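Local coordinates for GTP-sensing transcriptional pleiotropic repressor CodY (Clostridioides difficile, PDB 5N0L), which senses nutrient status through its GAF domain, which binds isoleucine, and represses transcription of many genes in response to cofactor binding, at the interface of chains A and B and the interface of chains A and C. Residues are numbered along the deposited sequence; one frame, centred on the assembly and turned at random. Chains: chain A/B/C, GTP-sensing transcriptional pleiotropic repressor CodY.

Contact 1: the interface of chains A and B. Residues chain A 32, 35-36, 39, 146, 149-150; chain B 11-12, 15-16.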
loop_
_atom_site.group_PDB
_atom_site.type_symbol
_atom_site.label_atom_id
_atom_site.label_comp_id
_atom_site.label_asym_id
_atom_site.label_seq_id
_atom_site.Cartn_x
_atom_site.Cartn_y
_atom_site.Cartn_z
ATOM N N LEU A 32 -9.020 -14.456 13.562
ATOM C CA LEU A 32 -7.928 -14.896 14.543
ATOM C C LEU A 32 -8.555 -15.068 15.901
ATOM O O LEU A 32 -8.243 -16.014 16.659
ATOM C CB LEU A 32 -6.838 -13.863 14.580
ATOM C CG LEU A 32 -5.677 -14.046 15.628
ATOM C CD1 LEU A 32 -5.074 -15.428 15.406
ATOM C CD2 LEU A 32 -4.620 -12.989 15.521
ATOM N N ALA A 35 -10.229 -18.371 16.097
ATOM C CA ALA A 35 -9.186 -19.503 16.119
ATOM C C ALA A 35 -8.621 -19.621 17.566
ATOM O O ALA A 35 -8.595 -20.693 18.173
ATOM C CB ALA A 35 -8.144 -19.288 15.139
ATOM N N LEU A 36 -8.216 -18.529 18.126
ATOM C CA LEU A 36 -7.750 -18.466 19.548
ATOM C C LEU A 36 -8.789 -18.890 20.510
ATOM O O LEU A 36 -8.509 -19.595 21.514
ATOM C CB LEU A 36 -7.384 -17.038 19.955
ATOM C CG LEU A 36 -6.137 -16.528 19.500
ATOM C CD1 LEU A 36 -5.900 -15.026 19.591
ATOM C CD2 LEU A 36 -4.957 -17.264 20.249
ATOM N N VAL A 39 -9.072 -22.666 20.300
ATOM C CA VAL A 39 -7.887 -23.563 20.813
ATOM C C VAL A 39 -7.885 -23.336 22.321
ATOM O O VAL A 39 -7.668 -24.330 22.931
ATOM C CB VAL A 39 -6.543 -23.427 20.016
ATOM C CG1 VAL A 39 -6.664 -23.704 18.522
ATOM C CG2 VAL A 39 -5.845 -22.131 20.304
ATOM N N ILE A 146 1.130 -19.199 22.436
ATOM C CA ILE A 146 0.108 -19.036 21.342
ATOM C C ILE A 146 -0.421 -17.589 21.443
ATOM O O ILE A 146 -0.501 -16.884 20.447
ATOM C CB ILE A 146 -1.011 -20.033 21.419
ATOM C CG1 ILE A 146 -0.395 -21.463 21.138
ATOM C CG2 ILE A 146 -2.158 -19.714 20.454
ATOM C CD1 ILE A 146 -1.341 -22.522 21.486
ATOM N N TYR A 149 2.468 -14.915 20.365
ATOM C CA TYR A 149 2.767 -14.836 19.030
ATOM C C TYR A 149 1.505 -14.273 18.268
ATOM O O TYR A 149 1.711 -13.514 17.311
ATOM C CB TYR A 149 3.360 -16.047 18.365
ATOM C CG TYR A 149 2.538 -17.047 17.803
ATOM C CD1 TYR A 149 1.866 -16.874 16.543
ATOM C CD2 TYR A 149 2.546 -18.341 18.370
ATOM C CE1 TYR A 149 1.184 -17.904 15.974
ATOM C CE2 TYR A 149 1.849 -19.346 17.803
ATOM C CZ TYR A 149 1.208 -19.158 16.591
ATOM O OH TYR A 149 0.536 -20.202 16.055
ATOM N N SER A 150 0.335 -14.661 18.690
ATOM C CA SER A 150 -0.915 -14.137 18.030
ATOM C C SER A 150 -1.033 -12.640 18.221
ATOM O O SER A 150 -1.336 -11.937 17.185
ATOM C CB SER A 150 -2.114 -14.832 18.618
ATOM O OG SER A 150 -2.250 -16.182 18.232
ATOM N N LYS B 11 -2.092 -27.035 18.323
ATOM C CA LYS B 11 -2.833 -25.736 18.488
ATOM C C LYS B 11 -2.125 -24.645 17.681
ATOM O O LYS B 11 -2.822 -23.894 16.963
ATOM C CB LYS B 11 -2.923 -25.359 19.952
ATOM C CG LYS B 11 -3.863 -26.228 20.801
ATOM C CD LYS B 11 -3.944 -25.706 22.175
ATOM C CE LYS B 11 -5.049 -26.306 23.024
ATOM N NZ LYS B 11 -5.042 -25.740 24.471
ATOM N N THR B 12 -0.788 -24.574 17.705
ATOM C CA THR B 12 -0.022 -23.701 16.808
ATOM C C THR B 12 -0.395 -23.938 15.319
ATOM O O THR B 12 -0.615 -22.987 14.539
ATOM C CB THR B 12 1.506 -23.817 17.066
ATOM O OG1 THR B 12 1.752 -23.290 18.345
ATOM C CG2 THR B 12 2.342 -23.040 16.056
ATOM N N ILE B 15 -3.879 -22.411 14.597
ATOM C CA ILE B 15 -3.771 -20.939 14.474
ATOM C C ILE B 15 -3.117 -20.611 13.172
ATOM O O ILE B 15 -3.518 -19.664 12.459
ATOM C CB ILE B 15 -2.915 -20.270 15.577
ATOM C CG1 ILE B 15 -3.523 -20.475 16.963
ATOM C CG2 ILE B 15 -2.672 -18.760 15.318
ATOM C CD1 ILE B 15 -4.935 -19.879 17.126
ATOM N N ASN B 16 -1.998 -21.297 12.844
ATOM C CA ASN B 16 -1.292 -20.995 11.617
ATOM C C ASN B 16 -2.128 -21.203 10.323
ATOM O O ASN B 16 -1.930 -20.459 9.359
ATOM C CB ASN B 16 0.064 -21.696 11.525
ATOM C CG ASN B 16 1.063 -21.167 12.575
ATOM O OD1 ASN B 16 0.821 -20.192 13.241
ATOM N ND2 ASN B 16 2.178 -21.905 12.788
#

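Contact 2: the interface of chains A and C. Residues chain A 121, 148-149, 152; chain C 16, 19-20.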
loop_
_atom_site.group_PDB
_atom_site.type_symbol
_atom_site.label_atom_id
_atom_site.label_comp_id
_atom_site.label_asym_id
_atom_site.label_seq_id
_atom_site.Cartn_x
_atom_site.Cartn_y
_atom_site.Cartn_z
ATOM N N LEU A 121 2.072 -4.976 20.420
ATOM C CA LEU A 121 3.133 -4.062 20.121
ATOM C C LEU A 121 3.504 -4.265 18.652
ATOM O O LEU A 121 3.391 -5.353 18.077
ATOM C CB LEU A 121 4.356 -4.350 20.972
ATOM C CG LEU A 121 4.134 -4.441 22.502
ATOM C CD1 LEU A 121 5.419 -4.819 23.259
ATOM C CD2 LEU A 121 3.541 -3.161 23.067
ATOM N N GLU A 148 0.980 -14.860 22.806
ATOM C CA GLU A 148 1.931 -13.889 22.521
ATOM C C GLU A 148 2.328 -13.779 21.065
ATOM O O GLU A 148 2.530 -12.614 20.545
ATOM C CB GLU A 148 3.156 -13.983 23.420
ATOM C CG GLU A 148 2.810 -13.643 24.845
ATOM C CD GLU A 148 3.968 -13.549 25.791
ATOM O OE1 GLU A 148 5.145 -13.648 25.323
ATOM O OE2 GLU A 148 3.653 -13.338 26.997
ATOM N N TYR A 149 2.468 -14.915 20.365
ATOM C CA TYR A 149 2.767 -14.836 19.030
ATOM C C TYR A 149 1.505 -14.273 18.268
ATOM O O TYR A 149 1.711 -13.514 17.311
ATOM C CB TYR A 149 3.360 -16.047 18.365
ATOM C CG TYR A 149 2.538 -17.047 17.803
ATOM C CD1 TYR A 149 1.866 -16.874 16.543
ATOM C CD2 TYR A 149 2.546 -18.341 18.370
ATOM C CE1 TYR A 149 1.184 -17.904 15.974
ATOM C CE2 TYR A 149 1.849 -19.346 17.803
ATOM C CZ TYR A 149 1.208 -19.158 16.591
ATOM O OH TYR A 149 0.536 -20.202 16.055
ATOM N N THR A 152 1.582 -10.564 18.637
ATOM C CA THR A 152 2.566 -10.033 17.785
ATOM C C THR A 152 2.095 -9.975 16.305
ATOM O O THR A 152 2.372 -8.986 15.607
ATOM C CB THR A 152 3.878 -10.909 17.928
ATOM O OG1 THR A 152 4.335 -10.728 19.269
ATOM C CG2 THR A 152 4.922 -10.460 17.025
ATOM N N ASN C 16 9.724 -12.612 19.134
ATOM C CA ASN C 16 8.669 -11.537 19.051
ATOM C C ASN C 16 9.217 -10.165 19.255
ATOM O O ASN C 16 8.707 -9.182 18.548
ATOM C CB ASN C 16 7.549 -11.820 20.010
ATOM C CG ASN C 16 6.732 -13.060 19.634
ATOM O OD1 ASN C 16 6.734 -13.556 18.493
ATOM N ND2 ASN C 16 5.929 -13.513 20.587
ATOM N N LEU C 19 10.300 -9.308 15.959
ATOM C CA LEU C 19 9.132 -8.999 15.085
ATOM C C LEU C 19 8.447 -7.677 15.417
ATOM O O LEU C 19 8.171 -6.897 14.487
ATOM C CB LEU C 19 8.159 -10.098 15.156
ATOM C CG LEU C 19 8.676 -11.371 14.509
ATOM C CD1 LEU C 19 7.615 -12.380 14.660
ATOM C CD2 LEU C 19 9.042 -11.208 13.065
ATOM N N GLN C 20 8.245 -7.419 16.691
ATOM C CA GLN C 20 7.686 -6.153 17.202
ATOM C C GLN C 20 8.488 -4.936 16.841
ATOM O O GLN C 20 7.916 -3.872 16.768
ATOM C CB GLN C 20 7.516 -6.196 18.690
ATOM C CG GLN C 20 6.378 -7.049 19.079
ATOM C CD GLN C 20 6.462 -7.552 20.538
ATOM O OE1 GLN C 20 7.222 -6.981 21.353
ATOM N NE2 GLN C 20 5.675 -8.637 20.876
HETATM O O HOH W 1 6.154 -12.144 23.228
#

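Contact 1: the interface of chains A and B
B:Ile15, on the N-terminal helix 7-21 of chain B, enters the chain A GAF domain between A:Ala35 of helix 30-40 and A:Ile146 of the C-terminal helix 141-158. It has the largest area hidden by the partner in this patch, 106 Å². Its CD1 tip touches A:Ala35 CB at 3.8 Å. The same methyl meets the helix backbone at A:Leu36 and lies beside A:Val39 CG2. Lower on the branch, B:Ile15 CG1 packs on A:Ile146 CG2 at 3.8 Å. The other branch, CG2, is anti to the backbone N (CG1 chi1 -63°) and points toward A:Leu32 CD1 and A:Ser150 OG.

A:Tyr149 slides past B:Ile15 in the opposite direction. Its phenol OH donates a hydrogen bond to B:Asn16 OD1, 2.8 Å away. The donor stands above the amide carbonyl plane of B:Asn16, 47° out of it, and so misses the lone-pair directions. B:Thr12 CG2 touches the phenol oxygen, and its OG1 lies at the ring edge, in plane. The A:Tyr149 CG sits between the backbone N and the carbonyl carbon (chi1 88°), which carries the ring over its own helix toward the chain B helix. A:Ile146 O lies 3.9 Å above one ring face, toward the rim.

One turn before B:Ile15, B:Lys11 runs extended beyond CG past the end of helix 30-40. Its CB meets A:Ile146 CD1 at 3.6 Å, the two side chains crossing at about a right angle. Its aliphatic middle covers A:Val39, with CG 4.0 Å from A:Val39 CB. The NZ end comes near A:Val39 O.

Behind this shell, A:Ser150 OG donates a hydrogen bond to A:Ile146 O at 2.9 Å, standing above that carbonyl plane. The two-fold repeats the contact with the chains swapped, each copy lending its helix 7-21 to the other. This pairing may not persist outside the crystal.

Contact 2: the interface of chains A and C
The N-terminal helix 7-21 of chain C lies against the C-terminal helix 141-158 of the chain A GAF domain and the end of strand 114-122. C:Gln20 and A:Thr152 meet at the centre. The amide NE2 of C:Gln20 gives a hydrogen bond to the hydroxyl OG1 of A:Thr152 at 3.0 Å. The acceptor lies close to the amide plane, 14° out of it. The two side chains cross at about a right angle.

A:Thr152 OG1 is anti to its carbonyl carbon (chi1 -65°), which lets it turn back along the helix and donate to A:Glu148 O at 2.9 Å. The hydroxyl thus accepts from one chain and donates within its own. Its methyl, CG2, turns instead toward C:Leu19, with CB 3.8 Å away.

The C:Asn16 amide lies face-on to the same hydroxyl. A:Thr152 OG1 sits almost straight above the amide carbon CG at 3.4 Å, a contact and not a hydrogen bond. C:Asn16 ND2 reaches a water at 3.0 Å in a nearly straight bond, 174° at the hydrogen. That water bonds to A:Glu148 OE1 at 2.8 Å, so the carboxylate and the amide are linked across the interface without touching.

A:Leu121 lies over one face of the C:Gln20 amide. Its CB is 3.9 Å from the amide carbon CD, and CD1 lies by OE1. The bond to A:Thr152 and this packing may together hold the amide's orientation. The A/C interface may belong to the deposited assembly and not be a biological one.

The C-alpha centres of contact 1 and contact 2 are about 13 Å apart. A:Tyr149 belongs to both, and helix 141-158 of chain A supplies residues to each. The same partner element, helix 7-21, comes from chain B in one and chain C in the other. In contact 1 its residue 16 bonds to the phenol of A:Tyr149; in contact 2 it lies mainly on A:Thr152 and borders the backbone end of A:Tyr149. One GAF domain therefore receives the N-terminal helices of two other copies side by side. Contact 1 lies in a two-fold interface, whereas the A/C interface is not an exact two-fold.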